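PDB 4RHZ: Cry23AA1 from Bacillus thuringiensis, which probably acts as an insecticidal, pore-forming toxin of the aerolysin family, working as a binary pair with Cry37Aa1, and binds zinc. Local coordinates for residues A[156-161]-A[220-225]; A[78-83]-A[127-132]. One frame throughout, in Å; residues are numbered along the deposited sequence. Where two conformers were deposited one is given.

Contact 1 (A[156-161]-A[220-225])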
ATOM      1  N   ASN A 156      -6.421   1.374  -5.585  1.00 36.44           N
ATOM      2  CA  ASN A 156      -6.029   0.760  -4.319  1.00 37.91           C
ATOM      3  C   ASN A 156      -4.630   1.050  -3.890  1.00 36.75           C
ATOM      4  O   ASN A 156      -3.715   1.036  -4.720  1.00 35.73           O
ATOM      5  CB  ASN A 156      -6.174  -0.745  -4.408  1.00 37.68           C
ATOM      6  CG  ASN A 156      -7.349  -1.199  -3.651  1.00 50.14           C
ATOM      7  OD1 ASN A 156      -8.519  -1.130  -4.146  1.00 58.74           O
ATOM      8  ND2 ASN A 156      -7.100  -1.599  -2.357  1.00 57.51           N
ATOM      9  N   GLY A 157      -4.468   1.325  -2.598  1.00 36.39           N
ATOM     10  CA  GLY A 157      -3.122   1.423  -1.971  1.00 37.67           C
ATOM     11  C   GLY A 157      -2.984   0.470  -0.774  1.00 37.40           C
ATOM     12  O   GLY A 157      -3.968   0.216  -0.082  1.00 37.27           O
ATOM     13  N   THR A 158      -1.794  -0.101  -0.601  1.00 37.49           N
ATOM     14  CA  THR A 158      -1.492  -0.921   0.576  0.50 38.18           C
ATOM     15  C   THR A 158      -0.189  -0.477   1.177  1.00 38.53           C
ATOM     16  O   THR A 158       0.741  -0.035   0.471  1.00 39.70           O
ATOM     17  CB  THR A 158      -1.255  -2.364   0.270  0.50 38.19           C
ATOM     18  OG1 THR A 158      -0.153  -2.443  -0.643  0.50 36.47           O
ATOM     19  CG2 THR A 158      -2.504  -3.015  -0.298  0.50 39.77           C
ATOM     20  N   TYR A 159      -0.103  -0.575   2.500  1.00 37.94           N
ATOM     21  CA  TYR A 159       1.155  -0.124   3.185  1.00 37.88           C
ATOM     22  C   TYR A 159       1.459  -0.997   4.401  1.00 37.69           C
ATOM     23  O   TYR A 159       0.536  -1.487   5.066  1.00 37.99           O
ATOM     24  CB  TYR A 159       1.116   1.352   3.560  1.00 35.18           C
ATOM     25  CG  TYR A 159      -0.069   1.670   4.395  1.00 37.96           C
ATOM     26  CD1 TYR A 159       0.014   1.708   5.821  1.00 36.11           C
ATOM     27  CD2 TYR A 159      -1.314   1.888   3.792  1.00 40.11           C
ATOM     28  CE1 TYR A 159      -1.117   1.949   6.596  1.00 32.34           C
ATOM     29  CE2 TYR A 159      -2.460   2.109   4.552  1.00 41.62           C
ATOM     30  CZ  TYR A 159      -2.348   2.146   5.955  1.00 38.61           C
ATOM     31  OH  TYR A 159      -3.503   2.369   6.638  1.00 40.41           O
ATOM     32  N   ASN A 160       2.738  -1.211   4.664  1.00 38.41           N
ATOM     33  CA  ASN A 160       3.166  -1.885   5.893  1.00 39.15           C
ATOM     34  C   ASN A 160       4.388  -1.143   6.409  1.00 38.38           C
ATOM     35  O   ASN A 160       5.481  -1.304   5.864  1.00 37.61           O
ATOM     36  CB  ASN A 160       3.486  -3.342   5.639  1.00 39.07           C
ATOM     37  CG  ASN A 160       3.691  -4.154   6.974  1.00 47.34           C
ATOM     38  OD1 ASN A 160       3.840  -3.585   8.084  1.00 49.10           O
ATOM     39  ND2 ASN A 160       3.694  -5.487   6.849  1.00 50.50           N
ATOM     40  N   VAL A 161       4.214  -0.295   7.422  1.00 37.88           N
ATOM     41  CA  VAL A 161       5.330   0.585   7.822  1.00 36.79           C
ATOM     42  C   VAL A 161       5.823   0.286   9.248  1.00 37.54           C
ATOM     43  O   VAL A 161       5.046   0.360  10.177  1.00 36.83           O
ATOM     44  CB  VAL A 161       4.951   2.032   7.729  1.00 37.20           C
ATOM     45  CG1 VAL A 161       6.151   2.930   7.986  1.00 36.16           C
ATOM     46  CG2 VAL A 161       4.302   2.390   6.343  1.00 35.74           C
ATOM     47  N   GLU A 220      -0.206  -0.849   9.458  1.00 32.99           N
ATOM     48  CA  GLU A 220      -0.409  -1.422   8.189  1.00 34.47           C
ATOM     49  C   GLU A 220      -1.887  -1.295   7.772  1.00 35.54           C
ATOM     50  O   GLU A 220      -2.779  -1.104   8.631  1.00 36.11           O
ATOM     51  CB  GLU A 220       0.070  -2.868   8.123  1.00 33.89           C
ATOM     52  CG  GLU A 220      -0.886  -3.802   8.724  1.00 41.11           C
ATOM     53  CD  GLU A 220      -0.518  -5.280   8.513  1.00 50.18           C
ATOM     54  OE1 GLU A 220       0.086  -5.639   7.461  1.00 58.94           O
ATOM     55  OE2 GLU A 220      -0.871  -6.101   9.388  1.00 48.52           O
ATOM     56  N   GLY A 221      -2.159  -1.413   6.463  1.00 34.50           N
ATOM     57  CA  GLY A 221      -3.520  -1.072   5.894  1.00 34.97           C
ATOM     58  C   GLY A 221      -3.621  -1.317   4.369  1.00 34.64           C
ATOM     59  O   GLY A 221      -2.598  -1.496   3.688  1.00 33.10           O
ATOM     60  N   ALA A 222      -4.843  -1.300   3.850  1.00 34.40           N
ATOM     61  CA  ALA A 222      -5.106  -1.449   2.434  1.00 36.08           C
ATOM     62  C   ALA A 222      -6.426  -0.737   2.279  1.00 36.86           C
ATOM     63  O   ALA A 222      -7.379  -1.079   2.972  1.00 38.60           O
ATOM     64  CB  ALA A 222      -5.270  -2.950   2.055  1.00 34.05           C
ATOM     65  N   GLN A 223      -6.498   0.264   1.412  1.00 35.40           N
ATOM     66  CA  GLN A 223      -7.818   0.884   1.129  1.00 34.62           C
ATOM     67  C   GLN A 223      -7.894   1.404  -0.282  1.00 32.56           C
ATOM     68  O   GLN A 223      -6.863   1.660  -0.937  1.00 31.28           O
ATOM     69  CB  GLN A 223      -8.109   2.080   2.074  1.00 33.20           C
ATOM     70  CG  GLN A 223      -7.039   3.061   1.986  1.00 30.86           C
ATOM     71  CD  GLN A 223      -7.359   4.345   2.718  1.00 38.99           C
ATOM     72  OE1 GLN A 223      -6.833   4.574   3.836  1.00 39.08           O
ATOM     73  NE2 GLN A 223      -8.204   5.229   2.092  1.00 31.37           N
ATOM     74  N   GLY A 224      -9.131   1.673  -0.687  1.00 32.36           N
ATOM     75  CA  GLY A 224      -9.362   2.446  -1.897  1.00 31.31           C
ATOM     76  C   GLY A 224      -8.850   3.829  -1.640  1.00 32.30           C
ATOM     77  O   GLY A 224      -9.144   4.430  -0.578  1.00 32.40           O
ATOM     78  N   LEU A 225      -8.108   4.361  -2.590  1.00 31.81           N
ATOM     79  CA  LEU A 225      -7.686   5.721  -2.432  1.00 33.94           C
ATOM     80  C   LEU A 225      -8.518   6.723  -3.197  1.00 35.23           C
ATOM     81  O   LEU A 225      -8.657   7.860  -2.744  1.00 35.51           O
ATOM     82  CB  LEU A 225      -6.263   5.894  -2.883  1.00 33.41           C
ATOM     83  CG  LEU A 225      -5.209   4.973  -2.291  1.00 33.56           C
ATOM     84  CD1 LEU A 225      -3.966   5.143  -3.175  1.00 31.56           C
ATOM     85  CD2 LEU A 225      -4.901   5.394  -0.795  1.00 28.85           C
TER

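Contact 2 (A[78-83]-A[127-132]). With ZN (zinc ion), chain C.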
ATOM      1  N   THR A  78     -14.502  -3.243   1.284  1.00 52.41           N
ATOM      2  CA  THR A  78     -14.352  -3.564   2.689  1.00 52.65           C
ATOM      3  C   THR A  78     -12.899  -3.427   2.893  1.00 51.57           C
ATOM      4  O   THR A  78     -12.116  -4.014   2.157  1.00 50.83           O
ATOM      5  CB  THR A  78     -14.875  -4.965   3.076  1.00 53.37           C
ATOM      6  OG1 THR A  78     -16.318  -4.941   3.067  1.00 55.59           O
ATOM      7  CG2 THR A  78     -14.419  -5.331   4.528  1.00 54.32           C
ATOM      8  N   HIS A  79     -12.530  -2.597   3.856  1.00 50.57           N
ATOM      9  CA  HIS A  79     -11.129  -2.461   4.086  1.00 50.60           C
ATOM     10  C   HIS A  79     -10.564  -2.307   5.564  1.00 49.92           C
ATOM     11  O   HIS A  79     -11.263  -1.823   6.492  1.00 48.08           O
ATOM     12  CB  HIS A  79     -10.705  -1.342   3.252  1.00 49.85           C
ATOM     13  CG  HIS A  79     -10.672  -0.077   4.015  1.00 52.53           C
ATOM     14  ND1 HIS A  79      -9.619   0.244   4.842  1.00 57.18           N
ATOM     15  CD2 HIS A  79     -11.533   0.955   4.065  1.00 51.74           C
ATOM     16  CE1 HIS A  79      -9.838   1.428   5.389  1.00 57.57           C
ATOM     17  NE2 HIS A  79     -11.003   1.870   4.945  1.00 59.98           N
ATOM     18  N   THR A  80      -9.263  -2.645   5.700  1.00 48.30           N
ATOM     19  CA  THR A  80      -8.600  -2.948   6.985  1.00 47.45           C
ATOM     20  C   THR A  80      -7.435  -1.991   7.418  1.00 46.31           C
ATOM     21  O   THR A  80      -6.631  -1.558   6.590  1.00 46.46           O
ATOM     22  CB  THR A  80      -8.117  -4.427   6.931  1.00 47.61           C
ATOM     23  OG1 THR A  80      -9.233  -5.287   6.753  1.00 49.46           O
ATOM     24  CG2 THR A  80      -7.474  -4.892   8.218  1.00 48.58           C
ATOM     25  N   GLU A  81      -7.353  -1.678   8.716  1.00 44.27           N
ATOM     26  CA  GLU A  81      -6.160  -1.066   9.361  1.00 41.67           C
ATOM     27  C   GLU A  81      -5.787  -1.827  10.635  1.00 40.52           C
ATOM     28  O   GLU A  81      -6.656  -2.274  11.435  1.00 39.84           O
ATOM     29  CB  GLU A  81      -6.390   0.385   9.725  1.00 41.66           C
ATOM     30  CG  GLU A  81      -6.899   1.169   8.577  1.00 46.87           C
ATOM     31  CD  GLU A  81      -7.265   2.607   8.891  1.00 53.72           C
ATOM     32  OE1 GLU A  81      -7.412   3.021  10.072  1.00 57.57           O
ATOM     33  OE2 GLU A  81      -7.429   3.353   7.901  1.00 56.76           O
ATOM     34  N   THR A  82      -4.482  -1.955  10.828  1.00 37.57           N
ATOM     35  CA  THR A  82      -3.914  -2.753  11.855  1.00 34.45           C
ATOM     36  C   THR A  82      -2.671  -2.026  12.386  1.00 35.00           C
ATOM     37  O   THR A  82      -1.839  -1.469  11.608  1.00 33.34           O
ATOM     38  CB  THR A  82      -3.598  -4.083  11.335  1.00 34.13           C
ATOM     39  OG1 THR A  82      -4.821  -4.675  10.976  1.00 34.46           O
ATOM     40  CG2 THR A  82      -2.915  -5.026  12.405  1.00 33.14           C
ATOM     41  N   SER A  83      -2.606  -1.974  13.720  1.00 32.24           N
ATOM     42  CA  SER A  83      -1.411  -1.567  14.415  1.00 30.88           C
ATOM     43  C   SER A  83      -1.128  -2.416  15.690  1.00 29.87           C
ATOM     44  O   SER A  83      -2.010  -3.164  16.162  1.00 27.41           O
ATOM     45  CB  SER A  83      -1.458  -0.091  14.698  1.00 30.74           C
ATOM     46  OG  SER A  83      -2.418   0.161  15.687  1.00 34.51           O
ATOM     47  N   THR A 127      -7.040  -4.358  14.999  1.00 36.61           N
ATOM     48  CA  THR A 127      -7.469  -4.229  13.603  1.00 36.01           C
ATOM     49  C   THR A 127      -8.909  -3.724  13.549  1.00 37.28           C
ATOM     50  O   THR A 127      -9.769  -4.232  14.294  1.00 35.80           O
ATOM     51  CB  THR A 127      -7.458  -5.581  12.918  1.00 35.79           C
ATOM     52  OG1 THR A 127      -6.141  -6.137  12.967  1.00 33.41           O
ATOM     53  CG2 THR A 127      -7.921  -5.475  11.442  1.00 37.58           C
ATOM     54  N   THR A 128      -9.153  -2.714  12.697  1.00 39.35           N
ATOM     55  CA  THR A 128     -10.513  -2.303  12.246  1.00 41.36           C
ATOM     56  C   THR A 128     -10.745  -2.659  10.775  1.00 41.54           C
ATOM     57  O   THR A 128      -9.936  -2.332   9.901  1.00 40.60           O
ATOM     58  CB  THR A 128     -10.763  -0.795  12.377  1.00 42.02           C
ATOM     59  OG1 THR A 128     -10.423  -0.376  13.673  1.00 46.13           O
ATOM     60  CG2 THR A 128     -12.255  -0.489  12.247  1.00 44.97           C
ATOM     61  N   THR A 129     -11.836  -3.362  10.528  1.00 42.40           N
ATOM     62  CA  THR A 129     -12.323  -3.653   9.187  1.00 44.21           C
ATOM     63  C   THR A 129     -13.672  -2.956   9.049  1.00 44.46           C
ATOM     64  O   THR A 129     -14.593  -3.210   9.826  1.00 43.58           O
ATOM     65  CB  THR A 129     -12.573  -5.154   9.000  1.00 44.82           C
ATOM     66  OG1 THR A 129     -11.401  -5.870   9.352  1.00 49.50           O
ATOM     67  CG2 THR A 129     -12.848  -5.525   7.547  1.00 45.20           C
ATOM     68  N   GLU A 130     -13.767  -2.077   8.062  1.00 45.66           N
ATOM     69  CA  GLU A 130     -14.990  -1.317   7.773  1.00 47.54           C
ATOM     70  C   GLU A 130     -15.304  -1.265   6.285  1.00 47.92           C
ATOM     71  O   GLU A 130     -14.442  -1.488   5.440  1.00 46.90           O
ATOM     72  CB  GLU A 130     -14.884   0.092   8.294  1.00 47.18           C
ATOM     73  CG  GLU A 130     -13.632   0.790   7.891  1.00 50.85           C
ATOM     74  CD  GLU A 130     -13.325   2.049   8.721  1.00 58.80           C
ATOM     75  OE1 GLU A 130     -12.451   2.795   8.264  1.00 58.43           O
ATOM     76  OE2 GLU A 130     -13.934   2.293   9.819  1.00 64.85           O
ATOM     77  N   THR A 131     -16.567  -1.006   5.958  1.00 48.75           N
ATOM     78  CA  THR A 131     -16.938  -0.913   4.557  1.00 49.19           C
ATOM     79  C   THR A 131     -17.109   0.528   4.141  1.00 48.57           C
ATOM     80  O   THR A 131     -17.438   1.414   4.950  1.00 48.13           O
ATOM     81  CB  THR A 131     -18.213  -1.594   4.255  1.00 49.77           C
ATOM     82  OG1 THR A 131     -19.205  -0.963   5.069  1.00 52.38           O
ATOM     83  CG2 THR A 131     -18.088  -3.098   4.523  1.00 49.40           C
ATOM     84  N   HIS A 132     -16.816   0.762   2.869  1.00 47.90           N
ATOM     85  CA  HIS A 132     -17.035   2.067   2.313  0.50 47.71           C
ATOM     86  C   HIS A 132     -17.785   1.910   0.986  1.00 47.99           C
ATOM     87  O   HIS A 132     -17.597   0.942   0.241  1.00 46.79           O
ATOM     88  CB  HIS A 132     -15.730   2.868   2.232  0.50 47.11           C
ATOM     89  CG  HIS A 132     -15.361   3.542   3.524  0.50 47.20           C
ATOM     90  ND1 HIS A 132     -16.265   4.276   4.269  0.50 47.78           N
ATOM     91  CD2 HIS A 132     -14.198   3.574   4.216  0.50 43.27           C
ATOM     92  CE1 HIS A 132     -15.669   4.744   5.352  0.50 43.44           C
ATOM     93  NE2 HIS A 132     -14.414   4.340   5.336  0.50 41.54           N
TER
HETATM   94 ZN    ZN C 301     -11.762   3.593   5.793  1.00 82.22          ZN

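Contact 1 (A[156-161]-A[220-225])
Two long strands of the aerolysin-type beta fold, 146-179 and 211-235, run antiparallel here, with segment axes 4.7 Å apart. Backbone hydrogen bonds form two reciprocal pairs, Gly-157 with Gln-223 and Tyr-159 with Gly-221. Gly-157 N to Gln-223 O is nearly straight, at 2.9 Å and 177°. Between and beside these pairs, CA-H...O contacts fill the non-hydrogen-bonded positions; Ala-222 CA lies 3.2 Å from Gly-157 O.

The aromatic contact lies on the Tyr-159 side of the sheet. The Tyr-159 CG sits between backbone N and carbonyl carbon (chi1 55°), which folds the ring across the neighbouring strand. One ring face lies over Gly-221 in a CH-pi contact, with Gly-221 CA 3.8 Å from the ring centroid. Tyr-159 OH lies 3.5 Å from Gly-221 CA, so the ring packs directly on the glycine backbone. The ring also meets Phe-103 and Leu-112 of the second sheet. Leu-225 reaches back over Gly-157 on this same side.

The opposite side is more polar. Asn-160 and Glu-220 run side by side, their amide and carboxylate planes 37° apart. Thr-158 and Ala-222 meet by methyl groups.

Back on the Tyr-159 side, the Gln-223 amide bonds in two directions: OE1 accepts from Asn-257 ND2, outside both segments, and Gln-223 NE2 donates to Gly-224 O at 2.9 Å, with that oxygen in the amide plane.

Contact 2 (A[78-83]-A[127-132])
Zinc is bound directly by His-79, whose NE2 lies 2.1 Å from ZN. Glu-130 and His-132 complete the protein side of the site at longer range: Glu-130 OE1 is 2.7 Å from ZN and His-132 NE2 is 2.8 Å from it. The metal lies at the edge of the His-132 ring, in its plane. The two imidazoles meet rim to rim, their planes 29° apart. Glu-130 extends alongside His-79, with its carboxylate turned 74° against the ring.

The backbone sets His-79 and Glu-130 side by side. They form an antiparallel hydrogen-bonded pair, and His-79 N donates to Glu-130 O at 2.7 Å. Glu-81 and Thr-128 form the next such pair.

The other side of this ladder is lined with threonines. The hydroxyls of Thr-82 and Thr-127 share a hydrogen bond, OG1 to OG1, of 2.8 Å. The Thr-80 to Thr-129 hydroxyl bond is weak. The Thr-80 and Thr-127 side chains cross obliquely and touch by methyls, CG2 to CG2 at 3.3 Å. The arrangement is an antiparallel ladder of the aerolysin-type fold, with threonines on one face and a His-Glu-His zinc site on the other.

How the contacts relate
Contacts 1 and 2 lie in one sheet, where strands 211-235 and 67-90 are neighbours. Their centres are 10 Å apart. Together they align four strands in the order 146-179, 211-235, 67-90, 126-142. Backbone atoms probably continue the hydrogen bonding between them, as at Glu-220 N to Thr-82 O, 2.8 Å. Contact 1 is partly buried, and its aromatic and aliphatic groups face the second sheet. Contact 2 is a surface contact, dominated by threonine hydroxyls and metal ligands. Gln-223 of contact 1 packs on the zinc ligand His-79 of contact 2, with Gln-223 CB 3.6 Å from His-79 ND1, as a second-shell neighbour.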